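Local coordinates for proximal thread matrix protein 1 (Mytilus galloprovincialis, PDB 4CN9) that binds collagen as a matrix protein of the mussel byssus and carries zinc in a MIDAS motif, at residues Q53-V58 against F114-F119; G98-V103 against P163-I168; R150-S153 against A157-G160; E186-K191 against S413-F418. One frame throughout, in Å; residues are numbered along the deposited sequence.

Interaction 1: residues Q53-V58 against F114-F119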
# COMPACT_ATOMS: atom_id res chain seq x y z
N GLN A 53 5.84 14.46 -12.54
CA GLN A 53 6.49 15.53 -11.78
C GLN A 53 6.44 15.22 -10.30
O GLN A 53 5.38 15.04 -9.72
CB GLN A 53 5.82 16.88 -12.05
CG GLN A 53 6.11 17.41 -13.44
CD GLN A 53 5.36 18.69 -13.75
OE1 GLN A 53 4.97 19.43 -12.85
NE2 GLN A 53 5.14 18.95 -15.04
N ALA A 54 7.61 15.16 -9.67
CA ALA A 54 7.72 14.62 -8.33
C ALA A 54 8.83 15.30 -7.52
O ALA A 54 9.81 15.80 -8.09
CB ALA A 54 7.99 13.11 -8.40
N ASP A 55 8.64 15.30 -6.21
CA ASP A 55 9.71 15.57 -5.26
C ASP A 55 10.08 14.22 -4.62
O ASP A 55 9.24 13.57 -3.98
CB ASP A 55 9.27 16.60 -4.20
CG ASP A 55 9.15 18.03 -4.76
OD1 ASP A 55 9.92 18.40 -5.68
OD2 ASP A 55 8.29 18.80 -4.26
N ILE A 56 11.30 13.75 -4.88
CA ILE A 56 11.73 12.43 -4.45
C ILE A 56 12.81 12.55 -3.36
O ILE A 56 13.81 13.23 -3.53
CB ILE A 56 12.29 11.63 -5.64
CG1 ILE A 56 11.24 11.52 -6.76
CG2 ILE A 56 12.70 10.25 -5.19
CD1 ILE A 56 11.84 11.57 -8.15
N ILE A 57 12.56 11.89 -2.23
CA ILE A 57 13.52 11.80 -1.16
C ILE A 57 13.97 10.36 -1.01
O ILE A 57 13.16 9.46 -0.86
CB ILE A 57 12.91 12.25 0.18
CG1 ILE A 57 12.43 13.70 0.06
CG2 ILE A 57 13.93 12.10 1.31
CD1 ILE A 57 13.55 14.73 -0.11
N VAL A 58 15.28 10.14 -1.09
CA VAL A 58 15.86 8.85 -0.73
C VAL A 58 16.38 8.88 0.70
O VAL A 58 17.14 9.76 1.08
CB VAL A 58 17.01 8.46 -1.68
CG1 VAL A 58 17.67 7.17 -1.22
CG2 VAL A 58 16.48 8.33 -3.10
N PHE A 114 21.60 16.47 1.02
CA PHE A 114 21.23 17.70 0.32
C PHE A 114 19.72 17.75 0.20
O PHE A 114 19.06 16.70 0.11
CB PHE A 114 21.92 17.82 -1.05
CG PHE A 114 21.70 16.64 -1.97
CD1 PHE A 114 20.61 16.59 -2.82
CD2 PHE A 114 22.61 15.59 -2.00
CE1 PHE A 114 20.41 15.51 -3.66
CE2 PHE A 114 22.42 14.52 -2.83
CZ PHE A 114 21.32 14.47 -3.67
N PRO A 115 19.15 18.95 0.27
CA PRO A 115 17.71 19.17 0.14
C PRO A 115 17.22 19.15 -1.32
O PRO A 115 18.03 19.23 -2.24
CB PRO A 115 17.51 20.57 0.72
CG PRO A 115 18.80 21.27 0.43
CD PRO A 115 19.87 20.21 0.55
N LEU A 116 15.91 19.06 -1.50
CA LEU A 116 15.28 19.12 -2.82
C LEU A 116 15.73 20.32 -3.66
O LEU A 116 15.88 20.22 -4.87
CB LEU A 116 13.75 19.16 -2.67
CG LEU A 116 13.08 17.89 -2.15
CD1 LEU A 116 11.69 18.22 -1.64
CD2 LEU A 116 13.01 16.81 -3.22
N ASN A 117 15.92 21.48 -3.02
CA ASN A 117 16.19 22.69 -3.79
C ASN A 117 17.67 22.98 -4.01
O ASN A 117 18.00 24.02 -4.56
CB ASN A 117 15.48 23.91 -3.19
CG ASN A 117 15.94 24.24 -1.78
OD1 ASN A 117 16.89 23.65 -1.25
ND2 ASN A 117 15.26 25.21 -1.16
N LYS A 118 18.56 22.07 -3.60
CA LYS A 118 20.00 22.33 -3.72
C LYS A 118 20.51 22.31 -5.17
O LYS A 118 21.21 23.23 -5.58
CB LYS A 118 20.81 21.33 -2.90
CG LYS A 118 22.32 21.57 -2.91
CD LYS A 118 22.71 22.69 -1.98
CE LYS A 118 24.14 22.54 -1.47
NZ LYS A 118 24.45 23.58 -0.43
N PHE A 119 20.18 21.27 -5.92
CA PHE A 119 20.75 21.08 -7.25
C PHE A 119 19.67 21.17 -8.31
O PHE A 119 18.50 20.90 -8.04
CB PHE A 119 21.46 19.73 -7.35
CG PHE A 119 22.60 19.58 -6.38
CD1 PHE A 119 23.70 20.42 -6.44
CD2 PHE A 119 22.59 18.58 -5.42
CE1 PHE A 119 24.76 20.28 -5.55
CE2 PHE A 119 23.63 18.42 -4.55
CZ PHE A 119 24.73 19.26 -4.61
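L116 lies across D55 and I57, with the backbone carbonyl of I56 beneath one of its methyls. Its CB points at the strand from a CA that is 7.0 Å from the CA of D55. CG stands anti to the backbone carbonyl carbon (chi1 -69°) and comes within 3.8 Å of I57 CD1. Beyond it the two methyls part. CD1 lies 3.9 Å from D55 CB and also nears the start of that carboxylate, whereas CD2 touches three residues: it sits 3.7 Å from I56 O, 3.8 Å from I57 CD1 and close to D55 CB as well. Segment 53-58 leads into strand 54-61, an inner strand of the six-stranded mixed sheet of the first von Willebrand factor A domain, and 114-119 belongs to the connection from edge strand 110-112 to helix 122-130. L116 therefore reaches past the intervening strand 100-106, where its side chain also touches Q100. Both D55 and I57 cross L116 at about a right angle, and F154 packs on the two of them from the loop after helix 142-153. The carboxylate of D55 turns its charge to K165. I56 sends its side chain to the other face of the sheet, against F101, I168 and I170. L116 is the second residue of a type I beta turn, P115 to K118, closed by K118 N to P115 O at 3.2 Å.

Interaction 2: residues G98-V103 against P163-I168; sequences GSQFGV and PDKQKI
The ammonium of K165 donates to the backbone carbonyl of G98, with NZ 3.0 Å from G98 O. It approaches from above the carbonyl plane, 39° out of it. The methylenes before it follow the same oxygen: K165 CD lies 3.4 Å from G98 O, and CE is only slightly farther off. On the next residue but one, Q100 lays its aliphatic part beside the ammonium, its CG 3.6 Å from K165 NZ, and the two side chains cross at about a right angle. S99 CA completes this first shell, 3.9 Å from K165 NZ. Strands 100-106 and 166-173 are not neighbours in the parallel core of this Rossmann-like von Willebrand factor A sheet; strand 54-61 runs between them, and the lysine bridges over its beginning. Bends at chi2 (-133°) and chi3 (-93°) bring the long chain round to that position. There NZ also forms a salt bridge with OD1 of D55 on the middle strand, its strongest polar partner. A methionine in place of K165 would probably leave the D55 carboxylate without its countercharge and G98 O without this donor. Farther out, S99 OG is held by T90 OG1 and by the backbone N of A54, at the residue next to G98, where the segment enters its strand. The side chain of S99 is about 8 Å from that of D51, a ligand of the zinc also bound by E49 and H446.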
# COMPACT_ATOMS: atom_id res chain seq x y z
N GLY A 98 9.37 20.98 -13.30
CA GLY A 98 10.55 20.24 -12.90
C GLY A 98 10.32 19.30 -11.73
O GLY A 98 9.46 19.53 -10.89
N SER A 99 11.10 18.22 -11.68
CA SER A 99 11.15 17.35 -10.52
C SER A 99 12.41 17.62 -9.70
O SER A 99 13.43 18.10 -10.22
CB SER A 99 11.11 15.88 -10.94
OG SER A 99 9.81 15.49 -11.33
N GLN A 100 12.34 17.31 -8.41
CA GLN A 100 13.48 17.49 -7.52
C GLN A 100 13.83 16.23 -6.77
O GLN A 100 12.99 15.34 -6.56
CB GLN A 100 13.21 18.61 -6.52
CG GLN A 100 13.18 19.99 -7.13
CD GLN A 100 12.63 21.00 -6.16
OE1 GLN A 100 11.62 20.76 -5.49
NE2 GLN A 100 13.30 22.13 -6.04
N PHE A 101 15.07 16.18 -6.33
CA PHE A 101 15.63 15.02 -5.68
C PHE A 101 16.40 15.48 -4.44
O PHE A 101 17.13 16.46 -4.49
CB PHE A 101 16.61 14.37 -6.65
CG PHE A 101 16.74 12.92 -6.49
CD1 PHE A 101 17.63 12.39 -5.57
CD2 PHE A 101 15.98 12.06 -7.24
CE1 PHE A 101 17.76 11.03 -5.41
CE2 PHE A 101 16.11 10.69 -7.09
CZ PHE A 101 17.00 10.18 -6.18
N GLY A 102 16.22 14.76 -3.33
CA GLY A 102 16.99 14.98 -2.12
C GLY A 102 17.38 13.67 -1.45
O GLY A 102 16.76 12.62 -1.66
N VAL A 103 18.42 13.71 -0.62
CA VAL A 103 18.89 12.51 0.05
C VAL A 103 19.15 12.79 1.51
O VAL A 103 19.80 13.79 1.87
CB VAL A 103 20.18 11.99 -0.58
CG1 VAL A 103 20.69 10.79 0.21
CG2 VAL A 103 19.95 11.61 -2.03
N PRO A 163 1.94 21.83 -4.79
CA PRO A 163 0.79 20.91 -4.93
C PRO A 163 0.69 20.14 -6.25
O PRO A 163 -0.02 19.14 -6.30
CB PRO A 163 -0.43 21.83 -4.77
CG PRO A 163 0.07 23.21 -5.07
CD PRO A 163 1.51 23.23 -4.63
N ASP A 164 1.37 20.59 -7.30
CA ASP A 164 1.36 19.85 -8.56
C ASP A 164 2.34 18.68 -8.53
O ASP A 164 2.51 17.99 -9.53
CB ASP A 164 1.71 20.75 -9.74
CG ASP A 164 0.85 22.01 -9.82
OD1 ASP A 164 -0.26 22.04 -9.23
OD2 ASP A 164 1.29 22.97 -10.48
N LYS A 165 3.02 18.47 -7.40
CA LYS A 165 4.07 17.45 -7.38
C LYS A 165 3.73 16.24 -6.52
O LYS A 165 3.27 16.37 -5.39
CB LYS A 165 5.39 18.10 -6.96
CG LYS A 165 5.92 19.03 -8.05
CD LYS A 165 7.39 18.82 -8.35
CE LYS A 165 8.20 19.78 -7.50
NZ LYS A 165 9.63 19.86 -7.89
N GLN A 166 3.95 15.05 -7.07
CA GLN A 166 3.85 13.83 -6.30
C GLN A 166 5.00 13.77 -5.30
O GLN A 166 6.14 14.07 -5.64
CB GLN A 166 3.93 12.61 -7.22
CG GLN A 166 2.80 12.51 -8.22
CD GLN A 166 1.51 12.07 -7.58
OE1 GLN A 166 1.52 11.35 -6.57
NE2 GLN A 166 0.38 12.50 -8.14
N LYS A 167 4.71 13.37 -4.07
CA LYS A 167 5.74 13.18 -3.06
C LYS A 167 6.07 11.71 -2.91
O LYS A 167 5.18 10.90 -2.66
CB LYS A 167 5.26 13.73 -1.72
CG LYS A 167 5.05 15.23 -1.72
CD LYS A 167 4.95 15.74 -0.30
CE LYS A 167 3.78 16.67 -0.12
NZ LYS A 167 2.53 15.89 0.07
N ILE A 168 7.35 11.38 -3.05
CA ILE A 168 7.83 10.01 -3.01
C ILE A 168 9.06 9.86 -2.10
O ILE A 168 10.00 10.67 -2.15
CB ILE A 168 8.23 9.51 -4.42
CG1 ILE A 168 7.08 9.71 -5.41
CG2 ILE A 168 8.65 8.03 -4.36
CD1 ILE A 168 7.54 9.74 -6.84

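Interaction 3: residues R150-S153 against A157-G160; sequences RENS and AEGG
The C-terminal turn of helix 142-153, widened here to a pi-type turn, is met by E158 from the short 3-10 segment that follows in the same von Willebrand factor A domain. The chain doubles back within a few residues, so the CA atoms of S153 and E158 come 6.1 Å apart. E158 points its side chain at the helix end; CG stands anti to the carbonyl carbon (chi1 -64°) and the rest runs out extended, bringing the carboxylate over the backbone of N152. E158 CG and CD each lie 3.3 Å from N152 O, a carbonyl whose hydrogen-bond donor is S155 OG. One carboxylate oxygen, OE2, reaches N152 CB at 3.4 Å, and the carboxylate plane stands 80° from that of the N152 amide. The other, OE1, settles 3.6 Å from S153 CA. E158 OE1 receives two water donors, which is likely to ease its closeness to the helix-end carbonyls. Just past E158, G159 takes backbone angles (phi 106°) at which a side chain would press on the E158 carbonyl oxygen. Water 1 donates to S153 O and to E158 OE1, tying the backbone to the acid. Water 2 lies 2.9 Å from S153 OG and donates to E158 OE1 at 2.6 Å.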
# COMPACT_ATOMS: atom_id res chain seq x y z
N ARG A 150 9.28 13.87 7.01
CA ARG A 150 8.00 14.57 7.11
C ARG A 150 8.16 16.04 7.55
O ARG A 150 7.55 16.93 6.97
CB ARG A 150 7.08 13.84 8.10
CG ARG A 150 5.73 14.52 8.27
CD ARG A 150 4.83 13.75 9.23
NE ARG A 150 5.49 13.37 10.47
CZ ARG A 150 5.57 14.13 11.57
NH1 ARG A 150 5.02 15.34 11.59
NH2 ARG A 150 6.19 13.68 12.65
N GLU A 151 8.99 16.28 8.56
CA GLU A 151 9.10 17.60 9.16
C GLU A 151 10.03 18.56 8.40
O GLU A 151 9.82 19.77 8.40
CB GLU A 151 9.57 17.47 10.62
CG GLU A 151 8.56 16.75 11.53
CD GLU A 151 9.00 16.64 13.00
OE1 GLU A 151 10.19 16.83 13.32
OE2 GLU A 151 8.13 16.36 13.85
N ASN A 152 11.06 18.04 7.74
CA ASN A 152 12.06 18.88 7.09
C ASN A 152 12.12 18.73 5.57
O ASN A 152 12.09 19.72 4.84
CB ASN A 152 13.46 18.61 7.65
CG ASN A 152 13.60 19.03 9.11
OD1 ASN A 152 12.64 18.99 9.87
ND2 ASN A 152 14.80 19.44 9.48
N SER A 153 12.22 17.49 5.11
CA SER A 153 12.58 17.22 3.71
C SER A 153 11.57 17.73 2.70
O SER A 153 11.96 18.16 1.61
CB SER A 153 12.79 15.73 3.49
OG SER A 153 13.74 15.21 4.37
N ALA A 157 10.79 25.20 3.20
CA ALA A 157 12.15 25.70 3.42
C ALA A 157 13.21 24.89 2.66
O ALA A 157 14.28 25.42 2.35
CB ALA A 157 12.46 25.70 4.90
N GLU A 158 12.92 23.62 2.36
CA GLU A 158 13.87 22.78 1.63
C GLU A 158 13.46 22.57 0.17
O GLU A 158 14.08 21.79 -0.55
CB GLU A 158 14.06 21.42 2.33
CG GLU A 158 14.68 21.53 3.73
CD GLU A 158 15.32 20.22 4.24
OE1 GLU A 158 15.54 19.28 3.44
OE2 GLU A 158 15.61 20.15 5.45
N GLY A 159 12.40 23.26 -0.27
CA GLY A 159 12.00 23.22 -1.66
C GLY A 159 10.75 22.39 -1.96
O GLY A 159 10.34 22.27 -3.12
N GLY A 160 10.15 21.83 -0.93
CA GLY A 160 8.96 21.01 -1.11
C GLY A 160 7.70 21.84 -0.97
O GLY A 160 7.77 23.04 -0.74
O HOH W 1 14.65 18.32 1.08
O HOH W 2 16.14 16.84 4.03

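Interaction 4: residues E186-K191 against S413-F418; sequences EAHKLK and SEEYVF
Segment 186-191, in helix 183-192 of the first von Willebrand factor A domain, faces a short 3-10 turn of the second, with the CA atoms of H188 and E415 7.9 Å apart. H188 carries its ring out with CG anti to the backbone N (chi1 173°) and donates from ND1 to E415 OE2 over 2.8 Å at 156°. The acceptor sits at the ring edge, near its plane; OE2 is met on its syn side, though tilted out of the carboxylate plane, and ring and carboxylate are turned 26° from each other. Two waters carry the contact on to K191. Water 4 accepts from K191 NZ and donates to E415 OE2, while water 3 links NZ to S413 OG. That hydroxyl oxygen also accepts from E415 N at 3.1 Å, an ST turn beneath the glutamate. K191 NZ has its strongest partner in A215 O and also bonds Q213 O. An alanine in place of E415 would probably leave H188 ND1 without its acceptor and set the ring free to turn. Between H188 and K191 NZ, 4.7 Å from E415 OE2, the carboxylate is likely to stay ionised and to favour a protonated imidazole, a polar, partly water-mediated link between the domains.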
# COMPACT_ATOMS: atom_id res chain seq x y z
N GLU A 186 5.47 7.00 12.73
CA GLU A 186 6.01 8.02 11.83
C GLU A 186 5.64 7.76 10.36
O GLU A 186 5.40 8.70 9.59
CB GLU A 186 7.53 8.12 11.99
CG GLU A 186 7.98 8.55 13.38
CD GLU A 186 7.35 9.88 13.82
OE1 GLU A 186 7.06 10.72 12.96
OE2 GLU A 186 7.15 10.05 15.04
N ALA A 187 5.60 6.50 9.96
CA ALA A 187 5.24 6.15 8.59
C ALA A 187 3.77 6.50 8.32
O ALA A 187 3.42 6.96 7.23
CB ALA A 187 5.49 4.66 8.34
N HIS A 188 2.92 6.28 9.32
CA HIS A 188 1.51 6.65 9.23
C HIS A 188 1.34 8.16 9.00
O HIS A 188 0.62 8.58 8.11
CB HIS A 188 0.78 6.22 10.52
CG HIS A 188 -0.63 6.70 10.60
ND1 HIS A 188 -1.67 6.06 9.97
CD2 HIS A 188 -1.18 7.76 11.24
CE1 HIS A 188 -2.80 6.70 10.21
NE2 HIS A 188 -2.53 7.74 10.98
N LYS A 189 2.02 8.98 9.80
CA LYS A 189 1.90 10.43 9.65
C LYS A 189 2.43 10.87 8.29
O LYS A 189 1.87 11.75 7.62
CB LYS A 189 2.66 11.14 10.76
CG LYS A 189 2.09 10.94 12.15
CD LYS A 189 2.97 11.70 13.14
CE LYS A 189 2.45 11.65 14.54
NZ LYS A 189 3.36 12.37 15.49
N LEU A 190 3.52 10.26 7.85
CA LEU A 190 4.11 10.65 6.58
C LEU A 190 3.16 10.35 5.44
O LEU A 190 2.87 11.21 4.60
CB LEU A 190 5.46 9.93 6.41
CG LEU A 190 6.29 10.28 5.18
CD1 LEU A 190 6.61 11.78 5.12
CD2 LEU A 190 7.58 9.44 5.19
N LYS A 191 2.63 9.13 5.42
CA LYS A 191 1.74 8.73 4.33
C LYS A 191 0.43 9.53 4.38
O LYS A 191 -0.19 9.77 3.35
CB LYS A 191 1.50 7.21 4.36
CG LYS A 191 2.74 6.39 4.01
CD LYS A 191 2.50 4.86 3.99
CE LYS A 191 2.32 4.30 5.38
NZ LYS A 191 2.09 2.83 5.40
N SER A 413 -2.40 -3.46 3.22
CA SER A 413 -1.66 -2.66 4.17
C SER A 413 -2.38 -2.68 5.50
O SER A 413 -3.60 -2.78 5.55
CB SER A 413 -1.54 -1.22 3.65
OG SER A 413 -0.97 -0.40 4.64
N GLU A 414 -1.63 -2.57 6.59
CA GLU A 414 -2.24 -2.45 7.91
C GLU A 414 -3.06 -1.17 8.04
O GLU A 414 -3.98 -1.09 8.86
CB GLU A 414 -1.19 -2.56 9.04
CG GLU A 414 -1.83 -2.65 10.42
CD GLU A 414 -0.88 -3.16 11.51
OE1 GLU A 414 0.21 -3.69 11.19
OE2 GLU A 414 -1.25 -3.05 12.70
N GLU A 415 -2.78 -0.18 7.20
CA GLU A 415 -3.63 1.00 7.14
C GLU A 415 -5.02 0.69 6.58
O GLU A 415 -5.96 1.49 6.76
CB GLU A 415 -2.97 2.09 6.29
CG GLU A 415 -1.65 2.58 6.88
CD GLU A 415 -1.87 3.41 8.11
OE1 GLU A 415 -2.98 3.96 8.28
OE2 GLU A 415 -0.93 3.53 8.94
N TYR A 416 -5.16 -0.46 5.91
CA TYR A 416 -6.42 -0.85 5.28
C TYR A 416 -7.15 -1.90 6.11
O TYR A 416 -8.03 -2.60 5.61
CB TYR A 416 -6.21 -1.42 3.87
CG TYR A 416 -5.41 -0.55 2.90
CD1 TYR A 416 -5.05 0.76 3.20
CD2 TYR A 416 -5.01 -1.07 1.68
CE1 TYR A 416 -4.31 1.53 2.30
CE2 TYR A 416 -4.27 -0.31 0.77
CZ TYR A 416 -3.93 0.98 1.08
OH TYR A 416 -3.17 1.70 0.18
N VAL A 417 -6.75 -2.00 7.38
CA VAL A 417 -7.36 -2.87 8.38
C VAL A 417 -8.23 -2.05 9.35
O VAL A 417 -7.78 -1.06 9.92
CB VAL A 417 -6.28 -3.60 9.21
CG1 VAL A 417 -6.89 -4.31 10.43
CG2 VAL A 417 -5.52 -4.58 8.37
N PHE A 418 -9.46 -2.49 9.56
CA PHE A 418 -10.40 -1.78 10.40
C PHE A 418 -11.06 -2.76 11.36
O PHE A 418 -11.33 -3.91 10.99
CB PHE A 418 -11.49 -1.12 9.55
CG PHE A 418 -10.97 -0.11 8.59
CD1 PHE A 418 -10.55 -0.50 7.32
CD2 PHE A 418 -10.90 1.23 8.94
CE1 PHE A 418 -10.06 0.44 6.42
CE2 PHE A 418 -10.41 2.16 8.06
CZ PHE A 418 -9.99 1.78 6.80
O HOH W 3 -0.21 2.35 3.90
O HOH W 4 1.72 3.15 8.27

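Interactions 1, 2 and 3 form one continuous patch at one end of the first domain's sheet. Interactions 1 and 2 have centres 6 Å apart and share a charge pair, D55 OD1 to K165 NZ at 2.7 Å. Interaction 3 lies 9 Å from interaction 1, centre to centre, and touches it where L116 CD1 comes 3.3 Å from S153 O. Interaction 4, 21 Å from interaction 3 by centres, is the one that joins the two domains; R150 NH2 to E186 OE1, a 3.1 Å salt bridge, connects its helix to that of interaction 3. The zinc of E49, D51 and H446 is about 12 Å from the side chain of S99, in interaction 2; interactions 3 and 4 lie away from the metal sites.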